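Local structure of malate dehydrogenase (Picrophilus torridus, 4BGV) at residues Leu44-Gly49 against Leu57-Phe62; Val78-Ala83 against Val240-Ile245; Lys119-Thr124 against Ile236-Met241; Phe160-Leu165 against Glu170-Phe175; Pro186-Ser191 against Ile196-Leu201. The protein probably catalyses the reversible, NAD-dependent oxidation of malate to oxaloacetate, a step of the tricarboxylic acid cycle. All blocks are in the same frame, centred on the assembly; numbering follows the deposited sequence.

Contact 1 (Leu44-Gly49 against Leu57-Phe62); sequences LDILEG and LDIKGF
Ile59 meets Leu47 near its base and Ile46 at its tip. Its CB lies 4.1 Å from Leu47 CD1, and CG1 approaches the same methyl at a similar distance. With CG1 placed beside the backbone N and the rest of the chain extended (chi2 -179°), CD1 is carried on to the CG2 methyl of Ile46, 3.7 Å away. The two isoleucines cross at about a right angle, whereas Leu47 and Ile59 slide past each other in opposite directions. Leu47 CD1 also rests against the backbone, 3.6 Å from Leu57 O. The contact closes helix 38-47 onto the edge strand 59-63 within the Rossmann-type NAD domain, on the beta-alpha-beta path that leads from strand 28-33. Helix 12-23 also packs here, Ala18 and Gln19 against Ile46 and Ala22 against Ile59. The second subunit borders the same helix, its Gln163 packing on Leu47 and its Tyr232 on Ile46.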
# COMPACT_ATOMS: atom_id res chain seq x y z
N LEU A 44 -8.31 20.32 -6.16
CA LEU A 44 -6.95 20.81 -6.37
C LEU A 44 -6.05 20.47 -5.17
O LEU A 44 -4.88 20.13 -5.33
CB LEU A 44 -6.93 22.32 -6.66
CG LEU A 44 -5.57 22.93 -7.02
CD1 LEU A 44 -4.92 22.19 -8.20
CD2 LEU A 44 -5.68 24.43 -7.37
N ASP A 45 -6.60 20.60 -3.97
CA ASP A 45 -5.85 20.34 -2.74
C ASP A 45 -5.50 18.86 -2.72
O ASP A 45 -4.39 18.48 -2.38
CB ASP A 45 -6.72 20.73 -1.53
CG ASP A 45 -5.93 20.85 -0.22
OD1 ASP A 45 -4.67 20.78 -0.22
OD2 ASP A 45 -6.59 21.02 0.83
N ILE A 46 -6.46 18.03 -3.09
CA ILE A 46 -6.21 16.59 -3.16
C ILE A 46 -5.19 16.28 -4.26
O ILE A 46 -4.24 15.52 -4.04
CB ILE A 46 -7.53 15.81 -3.40
CG1 ILE A 46 -8.40 15.84 -2.13
CG2 ILE A 46 -7.24 14.37 -3.83
CD1 ILE A 46 -9.86 15.38 -2.34
N LEU A 47 -5.38 16.85 -5.45
CA LEU A 47 -4.46 16.60 -6.56
C LEU A 47 -3.03 17.03 -6.23
O LEU A 47 -2.06 16.36 -6.61
CB LEU A 47 -4.91 17.33 -7.83
CG LEU A 47 -4.08 17.02 -9.07
CD1 LEU A 47 -4.26 15.55 -9.46
CD2 LEU A 47 -4.48 17.95 -10.22
N GLU A 48 -2.87 18.14 -5.52
CA GLU A 48 -1.54 18.65 -5.22
C GLU A 48 -0.71 17.73 -4.31
O GLU A 48 0.49 17.93 -4.18
CB GLU A 48 -1.58 20.09 -4.68
CG GLU A 48 -1.93 21.09 -5.77
CD GLU A 48 -2.15 22.51 -5.29
OE1 GLU A 48 -2.19 22.74 -4.06
OE2 GLU A 48 -2.25 23.40 -6.17
N GLY A 49 -1.35 16.75 -3.69
CA GLY A 49 -0.65 15.78 -2.86
C GLY A 49 -0.19 14.57 -3.66
O GLY A 49 0.56 13.73 -3.16
N LEU A 57 -3.66 10.24 -11.27
CA LEU A 57 -5.08 10.32 -11.56
C LEU A 57 -5.47 11.74 -11.95
O LEU A 57 -4.77 12.71 -11.66
CB LEU A 57 -5.91 9.96 -10.31
CG LEU A 57 -5.65 8.57 -9.72
CD1 LEU A 57 -6.27 8.47 -8.34
CD2 LEU A 57 -6.19 7.48 -10.66
N ASP A 58 -6.59 11.84 -12.65
CA ASP A 58 -7.17 13.12 -13.00
C ASP A 58 -8.18 13.38 -11.89
O ASP A 58 -9.06 12.55 -11.63
CB ASP A 58 -7.85 12.98 -14.36
CG ASP A 58 -8.40 14.28 -14.88
OD1 ASP A 58 -8.02 15.35 -14.36
OD2 ASP A 58 -9.23 14.23 -15.82
N ILE A 59 -8.02 14.50 -11.20
CA ILE A 59 -8.93 14.84 -10.11
C ILE A 59 -9.41 16.26 -10.35
O ILE A 59 -8.60 17.20 -10.38
CB ILE A 59 -8.21 14.71 -8.75
CG1 ILE A 59 -7.61 13.30 -8.61
CG2 ILE A 59 -9.17 15.04 -7.61
CD1 ILE A 59 -6.91 13.05 -7.30
N LYS A 60 -10.71 16.41 -10.59
CA LYS A 60 -11.26 17.71 -11.01
C LYS A 60 -12.48 18.09 -10.16
O LYS A 60 -13.16 17.21 -9.62
CB LYS A 60 -11.67 17.67 -12.48
CG LYS A 60 -10.51 17.46 -13.45
CD LYS A 60 -10.98 17.57 -14.89
CE LYS A 60 -9.83 17.44 -15.88
NZ LYS A 60 -8.94 18.63 -15.88
N GLY A 61 -12.75 19.39 -10.04
CA GLY A 61 -13.93 19.83 -9.32
C GLY A 61 -14.76 20.83 -10.11
O GLY A 61 -14.21 21.64 -10.85
N PHE A 62 -16.09 20.80 -9.92
CA PHE A 62 -16.99 21.63 -10.71
C PHE A 62 -18.08 22.24 -9.85
O PHE A 62 -18.53 21.60 -8.89
CB PHE A 62 -17.63 20.79 -11.81
CG PHE A 62 -16.65 20.18 -12.75
CD1 PHE A 62 -16.16 20.90 -13.83
CD2 PHE A 62 -16.17 18.89 -12.53
CE1 PHE A 62 -15.22 20.35 -14.70
CE2 PHE A 62 -15.24 18.32 -13.39
CZ PHE A 62 -14.77 19.05 -14.48

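Contact 2 (Val78-Ala83 against Val240-Ile245); sequences VIVVTA and VMVESI
Val242 sets its two methyls against two different strand residues, Val78 and Val80, and is turned differently to each. Against Val78 it lies obliquely, Val242 CG1 meeting Val78 CG1 at 4.0 Å; with Val80 it makes about a right angle, Val242 CG2 and Val80 CG2 being 3.7 Å apart. The fork is directed by chi1 of 174°, which puts CG1 of Val242 across from its own backbone N and CG2 across from the carbonyl carbon. Val78 is divided in the same manner. Val78 CG1 serves Val242, while Val78 CG2 fits against Ile245, also at a slant, coming within 3.7 Å of Ile245 CG2 and 3.9 Å of Ile245 CB. Ile245 thus offers mainly its branch point and short methyl, with CD1 a little farther off. The touching is all aliphatic, mostly methyl against methyl, and every one of the four residues is buried. The strand and helix segments run nearly antiparallel, at 164°, their axes 9.6 Å apart at the closest. Strand 78-81 is flanked in the parallel Rossmann sheet by strands 4-8 and 119-122. Helix 232-246, from the C-terminal domain, packs along this face of the sheet, Val242 also touching Ile5 and Ile245 touching Lys119; helix 93-114 lies against Ile79 and Val81.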
# COMPACT_ATOMS: atom_id res chain seq x y z
N VAL A 78 -19.10 4.91 -11.42
CA VAL A 78 -19.81 5.04 -10.15
C VAL A 78 -20.02 6.51 -9.84
O VAL A 78 -19.14 7.33 -10.09
CB VAL A 78 -19.04 4.37 -8.99
CG1 VAL A 78 -19.72 4.66 -7.64
CG2 VAL A 78 -18.93 2.86 -9.23
N ILE A 79 -21.21 6.84 -9.35
CA ILE A 79 -21.49 8.16 -8.80
C ILE A 79 -21.82 7.99 -7.31
O ILE A 79 -22.66 7.18 -6.94
CB ILE A 79 -22.69 8.80 -9.50
CG1 ILE A 79 -22.39 8.96 -10.99
CG2 ILE A 79 -23.06 10.16 -8.86
CD1 ILE A 79 -23.57 9.46 -11.81
N VAL A 80 -21.14 8.76 -6.47
CA VAL A 80 -21.34 8.73 -5.04
C VAL A 80 -22.16 9.96 -4.65
O VAL A 80 -21.73 11.09 -4.89
CB VAL A 80 -19.99 8.77 -4.29
CG1 VAL A 80 -20.21 8.66 -2.79
CG2 VAL A 80 -19.07 7.65 -4.78
N VAL A 81 -23.33 9.75 -4.07
CA VAL A 81 -24.20 10.86 -3.70
C VAL A 81 -24.05 11.22 -2.22
O VAL A 81 -24.50 10.48 -1.34
CB VAL A 81 -25.68 10.55 -4.04
CG1 VAL A 81 -26.59 11.74 -3.68
CG2 VAL A 81 -25.82 10.21 -5.52
N THR A 82 -23.42 12.36 -1.93
CA THR A 82 -23.24 12.81 -0.55
C THR A 82 -23.87 14.18 -0.35
O THR A 82 -23.59 14.84 0.64
CB THR A 82 -21.76 12.93 -0.14
OG1 THR A 82 -21.19 14.11 -0.73
CG2 THR A 82 -20.97 11.72 -0.60
N ALA A 83 -24.70 14.59 -1.29
CA ALA A 83 -25.36 15.88 -1.21
C ALA A 83 -26.49 15.75 -0.19
O ALA A 83 -27.00 14.67 0.04
CB ALA A 83 -25.90 16.27 -2.58
N VAL A 240 -14.71 1.50 0.24
CA VAL A 240 -14.62 0.04 0.04
C VAL A 240 -15.79 -0.47 -0.81
O VAL A 240 -15.64 -1.42 -1.56
CB VAL A 240 -14.47 -0.76 1.36
CG1 VAL A 240 -13.15 -0.40 2.06
CG2 VAL A 240 -15.66 -0.57 2.28
N MET A 241 -16.95 0.17 -0.68
CA MET A 241 -18.10 -0.16 -1.54
C MET A 241 -17.83 0.25 -2.99
O MET A 241 -18.05 -0.53 -3.91
CB MET A 241 -19.37 0.53 -1.06
CG MET A 241 -19.91 -0.00 0.26
SD MET A 241 -21.11 1.11 1.04
CE MET A 241 -22.49 1.04 -0.10
N VAL A 242 -17.36 1.48 -3.18
CA VAL A 242 -17.11 1.99 -4.53
C VAL A 242 -16.05 1.14 -5.27
O VAL A 242 -16.23 0.77 -6.44
CB VAL A 242 -16.63 3.45 -4.49
CG1 VAL A 242 -16.23 3.94 -5.90
CG2 VAL A 242 -17.71 4.36 -3.87
N GLU A 243 -14.96 0.82 -4.58
CA GLU A 243 -13.89 0.07 -5.25
C GLU A 243 -14.33 -1.36 -5.57
O GLU A 243 -13.84 -1.97 -6.52
CB GLU A 243 -12.59 0.10 -4.42
CG GLU A 243 -12.62 -0.81 -3.22
CD GLU A 243 -11.40 -0.68 -2.33
OE1 GLU A 243 -10.59 0.25 -2.54
OE2 GLU A 243 -11.25 -1.50 -1.41
N SER A 244 -15.26 -1.91 -4.79
CA SER A 244 -15.75 -3.26 -5.09
C SER A 244 -16.51 -3.25 -6.42
O SER A 244 -16.49 -4.24 -7.16
CB SER A 244 -16.64 -3.83 -3.97
OG SER A 244 -16.88 -5.23 -4.17
N ILE A 245 -17.21 -2.16 -6.71
CA ILE A 245 -17.86 -2.04 -8.03
C ILE A 245 -16.84 -1.82 -9.14
O ILE A 245 -16.78 -2.59 -10.13
CB ILE A 245 -18.86 -0.86 -8.06
CG1 ILE A 245 -19.93 -1.05 -6.99
CG2 ILE A 245 -19.52 -0.75 -9.45
CD1 ILE A 245 -20.90 0.12 -6.87

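Contact 3 (Lys119-Thr124 against Ile236-Met241); sequences KIVVVT and ISIAVM
The closest CA pairs, Val121 with Met241 and Val123 with Ile238, are both 7.7 Å apart, so residues later on the strand side face residues earlier on the helix. Val123 and Ile238 meet at about a right angle. The CD1 tip of Ile238 lies against both methyls of the valine, 3.6 Å from Val123 CG2 and 3.8 Å from Val123 CG1, and its CG1 is also 3.8 Å from Val123 CG2. Here strand 119-122 of the Rossmann sheet runs out into the loop that carries Val123 and Thr124, which by similarity belong to the NAD-binding site, and helix 232-246 of the C-terminal domain packs against it. Val13, another probable NAD-site residue, touches Ile238 from helix 12-23. Two residues earlier, within the strand, Val121 takes Met241 at an oblique angle. Met241 is bent at its last torsion (chi3 67°), which brings CE within 3.9 Å of Val121 CG1. That same valine methyl is a looser 4.3 Å from Ile238 CG2. Val80 of the neighbouring strand packs on both Val123 and Ile238.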
# COMPACT_ATOMS: atom_id res chain seq x y z
N LYS A 119 -23.34 3.15 -11.96
CA LYS A 119 -23.78 2.55 -10.70
C LYS A 119 -23.76 3.65 -9.63
O LYS A 119 -22.89 4.52 -9.65
CB LYS A 119 -22.88 1.39 -10.28
CG LYS A 119 -23.22 0.02 -10.91
CD LYS A 119 -22.78 -0.08 -12.37
CE LYS A 119 -21.25 -0.02 -12.53
NZ LYS A 119 -20.79 -0.38 -13.91
N ILE A 120 -24.72 3.63 -8.71
CA ILE A 120 -24.82 4.71 -7.74
C ILE A 120 -24.60 4.20 -6.32
O ILE A 120 -25.17 3.18 -5.94
CB ILE A 120 -26.21 5.40 -7.79
CG1 ILE A 120 -26.66 5.57 -9.26
CG2 ILE A 120 -26.19 6.73 -7.02
CD1 ILE A 120 -25.72 6.46 -10.11
N VAL A 121 -23.77 4.90 -5.56
CA VAL A 121 -23.61 4.64 -4.12
C VAL A 121 -24.16 5.85 -3.37
O VAL A 121 -23.59 6.95 -3.43
CB VAL A 121 -22.13 4.41 -3.73
CG1 VAL A 121 -21.98 4.34 -2.21
CG2 VAL A 121 -21.61 3.10 -4.38
N VAL A 122 -25.28 5.64 -2.68
CA VAL A 122 -25.98 6.74 -2.01
C VAL A 122 -25.59 6.79 -0.54
O VAL A 122 -25.66 5.78 0.15
CB VAL A 122 -27.52 6.58 -2.15
CG1 VAL A 122 -28.24 7.77 -1.52
CG2 VAL A 122 -27.90 6.45 -3.62
N VAL A 123 -25.18 7.97 -0.08
CA VAL A 123 -24.64 8.14 1.27
C VAL A 123 -25.57 8.95 2.17
O VAL A 123 -25.65 8.71 3.37
CB VAL A 123 -23.28 8.87 1.21
CG1 VAL A 123 -22.78 9.27 2.62
CG2 VAL A 123 -22.25 8.02 0.44
N THR A 124 -26.24 9.93 1.59
CA THR A 124 -27.18 10.79 2.32
C THR A 124 -28.11 9.98 3.24
O THR A 124 -28.79 9.06 2.80
CB THR A 124 -28.00 11.62 1.31
OG1 THR A 124 -27.12 12.25 0.36
CG2 THR A 124 -28.81 12.70 2.02
N ILE A 236 -13.88 5.95 4.34
CA ILE A 236 -13.33 4.65 3.95
C ILE A 236 -14.44 3.59 3.82
O ILE A 236 -14.36 2.73 2.95
CB ILE A 236 -12.14 4.19 4.86
CG1 ILE A 236 -11.54 2.86 4.37
CG2 ILE A 236 -12.55 4.11 6.36
CD1 ILE A 236 -10.90 2.95 3.00
N SER A 237 -15.48 3.68 4.63
CA SER A 237 -16.60 2.73 4.53
C SER A 237 -17.29 2.82 3.16
O SER A 237 -17.71 1.82 2.59
CB SER A 237 -17.63 2.98 5.65
OG SER A 237 -17.04 2.79 6.92
N ILE A 238 -17.36 4.04 2.64
CA ILE A 238 -17.94 4.29 1.33
C ILE A 238 -16.98 3.83 0.23
O ILE A 238 -17.39 3.16 -0.73
CB ILE A 238 -18.22 5.79 1.17
CG1 ILE A 238 -19.32 6.23 2.14
CG2 ILE A 238 -18.57 6.13 -0.28
CD1 ILE A 238 -19.28 7.75 2.40
N ALA A 239 -15.70 4.18 0.38
CA ALA A 239 -14.71 3.80 -0.63
C ALA A 239 -14.60 2.29 -0.83
O ALA A 239 -14.42 1.83 -1.95
CB ALA A 239 -13.34 4.40 -0.30
N VAL A 240 -14.71 1.50 0.24
CA VAL A 240 -14.62 0.04 0.04
C VAL A 240 -15.79 -0.47 -0.81
O VAL A 240 -15.64 -1.42 -1.56
CB VAL A 240 -14.47 -0.76 1.36
CG1 VAL A 240 -13.15 -0.40 2.06
CG2 VAL A 240 -15.66 -0.57 2.28
N MET A 241 -16.95 0.17 -0.68
CA MET A 241 -18.10 -0.16 -1.54
C MET A 241 -17.83 0.25 -2.99
O MET A 241 -18.05 -0.53 -3.91
CB MET A 241 -19.37 0.53 -1.06
CG MET A 241 -19.91 -0.00 0.26
SD MET A 241 -21.11 1.11 1.04
CE MET A 241 -22.49 1.04 -0.10

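Contact 4 (Phe160-Leu165 against Glu170-Phe175); sequences FLAQEL and EDVNAF
A helix packed on a strand that follows it by a short loop forms this part of the C-terminal domain, with Leu161 and Ala162 of helix 150-165 facing Val172 and Ala174 of strand 172-178. Val172 points both methyls at the helix. Val172 CG1 is gripped by Leu161 at two places, 3.6 Å from Leu161 CB and 3.6 Å from Leu161 CD1, the two side chains lying at a slant. Val172 CG2 fits against Ala162, 3.7 Å from Ala162 CB and 3.8 Å from Ala162 CA, a close approach to the helix backbone that the small alanine permits. Within this chain the strand is an outer one of a three-stranded antiparallel sheet, and its axis is inclined at 136° to that of the helix segment, 8.7 Å away. Leu161 has CG beside the backbone N and an extended end (chi2 171°), carrying CD1 past Val172 to Ala174 CB at 4.1 Å. Leu161 also touches Ile210 of helix 204-215 and Ile198. On the loop side Asp171 forms a salt bridge to Arg251 of the third subunit, while Gln163 packs on Leu47 of the second subunit.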
# COMPACT_ATOMS: atom_id res chain seq x y z
N PHE A 160 -14.78 -1.28 18.33
CA PHE A 160 -15.12 -1.40 19.74
C PHE A 160 -14.78 -2.80 20.28
O PHE A 160 -14.23 -2.94 21.40
CB PHE A 160 -16.60 -1.09 19.98
CG PHE A 160 -17.06 0.25 19.45
CD1 PHE A 160 -16.19 1.34 19.39
CD2 PHE A 160 -18.37 0.43 19.01
CE1 PHE A 160 -16.62 2.58 18.90
CE2 PHE A 160 -18.81 1.66 18.51
CZ PHE A 160 -17.93 2.74 18.46
N LEU A 161 -15.11 -3.82 19.51
CA LEU A 161 -14.80 -5.20 19.89
C LEU A 161 -13.29 -5.42 19.98
O LEU A 161 -12.79 -6.04 20.93
CB LEU A 161 -15.40 -6.17 18.87
CG LEU A 161 -16.91 -6.37 18.87
CD1 LEU A 161 -17.33 -7.19 17.65
CD2 LEU A 161 -17.34 -7.08 20.15
N ALA A 162 -12.56 -4.93 18.98
CA ALA A 162 -11.12 -5.15 18.92
C ALA A 162 -10.43 -4.47 20.10
O ALA A 162 -9.53 -5.03 20.71
CB ALA A 162 -10.56 -4.63 17.60
N GLN A 163 -10.88 -3.28 20.46
CA GLN A 163 -10.27 -2.62 21.60
C GLN A 163 -10.64 -3.31 22.91
O GLN A 163 -9.82 -3.38 23.81
CB GLN A 163 -10.57 -1.11 21.61
CG GLN A 163 -9.95 -0.41 20.38
CD GLN A 163 -9.37 0.98 20.66
OE1 GLN A 163 -8.17 1.23 20.47
NE2 GLN A 163 -10.24 1.89 21.10
N GLU A 164 -11.86 -3.83 22.99
CA GLU A 164 -12.28 -4.50 24.22
C GLU A 164 -11.51 -5.81 24.44
O GLU A 164 -11.17 -6.15 25.57
CB GLU A 164 -13.78 -4.78 24.19
CG GLU A 164 -14.33 -5.25 25.53
CD GLU A 164 -14.38 -4.12 26.54
OE1 GLU A 164 -14.56 -2.95 26.14
OE2 GLU A 164 -14.23 -4.41 27.74
N LEU A 165 -11.22 -6.51 23.35
CA LEU A 165 -10.53 -7.80 23.39
C LEU A 165 -9.02 -7.69 23.15
O LEU A 165 -8.31 -8.70 23.25
CB LEU A 165 -11.16 -8.77 22.39
CG LEU A 165 -12.54 -9.28 22.82
CD1 LEU A 165 -13.29 -9.90 21.66
CD2 LEU A 165 -12.40 -10.28 23.96
N GLU A 170 -8.14 -6.43 12.06
CA GLU A 170 -8.32 -7.28 10.88
C GLU A 170 -9.05 -8.58 11.17
O GLU A 170 -9.65 -9.18 10.28
CB GLU A 170 -6.96 -7.59 10.23
CG GLU A 170 -7.08 -8.45 8.97
CD GLU A 170 -5.83 -8.40 8.10
OE1 GLU A 170 -4.81 -7.85 8.56
OE2 GLU A 170 -5.89 -8.92 6.96
N ASP A 171 -9.00 -9.02 12.42
CA ASP A 171 -9.54 -10.33 12.77
C ASP A 171 -10.91 -10.29 13.45
O ASP A 171 -11.50 -11.34 13.73
CB ASP A 171 -8.52 -11.09 13.62
CG ASP A 171 -7.21 -11.32 12.86
OD1 ASP A 171 -7.28 -11.67 11.66
OD2 ASP A 171 -6.12 -11.11 13.45
N VAL A 172 -11.42 -9.09 13.70
CA VAL A 172 -12.76 -8.97 14.26
C VAL A 172 -13.79 -8.89 13.13
O VAL A 172 -13.58 -8.19 12.13
CB VAL A 172 -12.91 -7.75 15.19
CG1 VAL A 172 -14.32 -7.68 15.74
CG2 VAL A 172 -11.93 -7.83 16.36
N ASN A 173 -14.88 -9.63 13.27
CA ASN A 173 -15.98 -9.59 12.32
C ASN A 173 -17.26 -9.28 13.05
O ASN A 173 -17.59 -9.96 14.01
CB ASN A 173 -16.10 -10.93 11.62
CG ASN A 173 -14.81 -11.32 10.91
OD1 ASN A 173 -14.52 -10.79 9.85
ND2 ASN A 173 -14.03 -12.21 11.52
N ALA A 174 -17.97 -8.25 12.62
CA ALA A 174 -19.18 -7.82 13.31
C ALA A 174 -20.34 -7.77 12.32
O ALA A 174 -20.28 -7.04 11.33
CB ALA A 174 -18.95 -6.45 13.94
N PHE A 175 -21.38 -8.54 12.59
CA PHE A 175 -22.46 -8.75 11.64
C PHE A 175 -23.65 -7.84 11.97
O PHE A 175 -24.30 -8.01 13.00
CB PHE A 175 -22.90 -10.22 11.67
CG PHE A 175 -23.75 -10.62 10.51
CD1 PHE A 175 -25.11 -10.41 10.53
CD2 PHE A 175 -23.18 -11.17 9.38
CE1 PHE A 175 -25.91 -10.77 9.47
CE2 PHE A 175 -23.97 -11.53 8.31
CZ PHE A 175 -25.33 -11.33 8.35

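Contact 5 (Pro186-Ser191 against Ile196-Leu201); sequences PFIRYS and IPIEDL
The CG2 methyl of Ile188 lies over one face of the Glu199 carboxylate, 3.5 Å from Glu199 CD and 3.9 Å from both OE1 and OE2, and the two side chains cross at about a right angle. Glu199 OE1 takes a hydrogen bond from a water, 2.9 Å from its oxygen, that also donates to Ile188 O and accepts from Glu199 N, so that one water ties the two segments together; OE2 forms a salt bridge with Arg204. The guanidinium of Arg189 has Tyr190 CZ on one face, 3.6 Å above its plane and offset toward the rim, while its NE pairs with Glu297. These groups belong to a beta hairpin, strands 184-193 and 196-197, whose first strand turns a corner through two overlapping type I turns. The direct backbone link is Ile198 N to Ser191 O, 3.0 Å and nearly straight (167°), the donor tilted 27° from the carbonyl plane. Pro197 CA adds a CH...O contact to the same oxygen. Across the corner, Ser191 OG donates to Phe187 O from the face opposite to Tyr190 N, and it accepts from Phe175 N on strand 172-178.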
# COMPACT_ATOMS: atom_id res chain seq x y z
N PRO A 186 -28.07 -6.27 14.83
CA PRO A 186 -26.85 -7.08 14.89
C PRO A 186 -27.21 -8.56 14.94
O PRO A 186 -28.26 -8.91 15.48
CB PRO A 186 -26.24 -6.67 16.23
CG PRO A 186 -27.45 -6.34 17.09
CD PRO A 186 -28.49 -5.76 16.15
N PHE A 187 -26.37 -9.41 14.36
CA PHE A 187 -26.42 -10.86 14.63
C PHE A 187 -25.18 -11.14 15.45
O PHE A 187 -24.06 -11.25 14.92
CB PHE A 187 -26.37 -11.71 13.35
CG PHE A 187 -27.65 -11.75 12.54
CD1 PHE A 187 -28.41 -10.61 12.34
CD2 PHE A 187 -28.05 -12.93 11.93
CE1 PHE A 187 -29.58 -10.65 11.57
CE2 PHE A 187 -29.20 -12.98 11.15
CZ PHE A 187 -29.97 -11.83 10.97
N ILE A 188 -25.36 -11.21 16.76
CA ILE A 188 -24.24 -11.46 17.67
C ILE A 188 -23.61 -12.81 17.37
O ILE A 188 -22.39 -12.94 17.41
CB ILE A 188 -24.69 -11.40 19.14
CG1 ILE A 188 -25.14 -9.98 19.49
CG2 ILE A 188 -23.59 -11.86 20.07
CD1 ILE A 188 -24.25 -8.91 18.92
N ARG A 189 -24.45 -13.80 17.05
CA ARG A 189 -23.94 -15.14 16.76
C ARG A 189 -23.04 -15.20 15.53
O ARG A 189 -22.22 -16.11 15.42
CB ARG A 189 -25.09 -16.15 16.64
CG ARG A 189 -26.05 -15.84 15.50
CD ARG A 189 -27.37 -16.58 15.67
NE ARG A 189 -28.29 -16.19 14.62
CZ ARG A 189 -28.54 -16.93 13.54
NH1 ARG A 189 -27.96 -18.11 13.40
NH2 ARG A 189 -29.40 -16.49 12.63
N TYR A 190 -23.18 -14.24 14.62
CA TYR A 190 -22.32 -14.21 13.44
C TYR A 190 -21.12 -13.28 13.62
O TYR A 190 -20.42 -12.96 12.65
CB TYR A 190 -23.10 -13.78 12.20
CG TYR A 190 -24.09 -14.79 11.67
CD1 TYR A 190 -24.17 -16.09 12.17
CD2 TYR A 190 -24.93 -14.46 10.62
CE1 TYR A 190 -25.08 -17.01 11.66
CE2 TYR A 190 -25.84 -15.36 10.09
CZ TYR A 190 -25.91 -16.63 10.61
OH TYR A 190 -26.82 -17.51 10.06
N SER A 191 -20.92 -12.81 14.84
CA SER A 191 -19.83 -11.89 15.12
C SER A 191 -18.79 -12.67 15.89
O SER A 191 -19.13 -13.45 16.78
CB SER A 191 -20.32 -10.69 15.95
OG SER A 191 -21.35 -9.99 15.26
N ILE A 196 -13.99 -17.36 16.22
CA ILE A 196 -14.41 -17.68 17.58
C ILE A 196 -15.54 -16.72 17.95
O ILE A 196 -15.32 -15.51 17.97
CB ILE A 196 -13.26 -17.54 18.58
CG1 ILE A 196 -12.09 -18.45 18.19
CG2 ILE A 196 -13.77 -17.88 19.99
CD1 ILE A 196 -10.80 -18.21 18.99
N PRO A 197 -16.74 -17.25 18.24
CA PRO A 197 -17.87 -16.34 18.49
C PRO A 197 -17.58 -15.39 19.64
O PRO A 197 -16.95 -15.76 20.64
CB PRO A 197 -19.02 -17.30 18.84
CG PRO A 197 -18.65 -18.56 18.14
CD PRO A 197 -17.16 -18.66 18.30
N ILE A 198 -18.03 -14.15 19.49
CA ILE A 198 -17.80 -13.14 20.50
C ILE A 198 -18.50 -13.50 21.82
O ILE A 198 -18.06 -13.10 22.91
CB ILE A 198 -18.27 -11.76 19.97
CG1 ILE A 198 -17.23 -10.69 20.29
CG2 ILE A 198 -19.67 -11.42 20.43
CD1 ILE A 198 -16.11 -10.68 19.28
N GLU A 199 -19.58 -14.27 21.73
CA GLU A 199 -20.29 -14.70 22.94
C GLU A 199 -19.45 -15.63 23.81
O GLU A 199 -19.75 -15.79 25.00
CB GLU A 199 -21.62 -15.38 22.61
CG GLU A 199 -22.72 -14.41 22.28
CD GLU A 199 -23.88 -15.06 21.55
OE1 GLU A 199 -23.65 -15.69 20.49
OE2 GLU A 199 -25.02 -14.94 22.04
N ASP A 200 -18.44 -16.27 23.22
CA ASP A 200 -17.50 -17.09 23.97
C ASP A 200 -16.38 -16.27 24.57
O ASP A 200 -15.60 -16.79 25.36
CB ASP A 200 -16.86 -18.16 23.07
CG ASP A 200 -17.87 -19.16 22.54
OD1 ASP A 200 -19.01 -19.17 23.04
OD2 ASP A 200 -17.52 -19.92 21.62
N LEU A 201 -16.28 -14.99 24.20
CA LEU A 201 -15.11 -14.19 24.54
C LEU A 201 -15.43 -13.03 25.49
O LEU A 201 -14.57 -12.57 26.22
CB LEU A 201 -14.46 -13.65 23.26
CG LEU A 201 -13.89 -14.69 22.29
CD1 LEU A 201 -13.33 -14.03 21.03
CD2 LEU A 201 -12.80 -15.51 22.98
O HOH W 1 -21.20 -14.67 19.39

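Overall arrangement
Contacts 2 and 3 lie in the core: they share helix 232-246, reach neighbouring strands of the parallel sheet, and have centres 4 Å apart. Contact 1 reaches the same sheet at its edge strand, its centre about 18 Å from that of contact 2, and borders the second subunit. Contacts 4 and 5 belong to the other domain, joined by the antiparallel pairing of strands 172-178 and 184-193, and both border the third subunit; they nest inside the loops closed by contacts 2 and 3. Contacts 1 to 4 are mainly aliphatic, with a methionine methyl in contact 3 and a backbone oxygen touched in contact 1; partly buried contact 5 adds a backbone hydrogen bond, bridging water and charges.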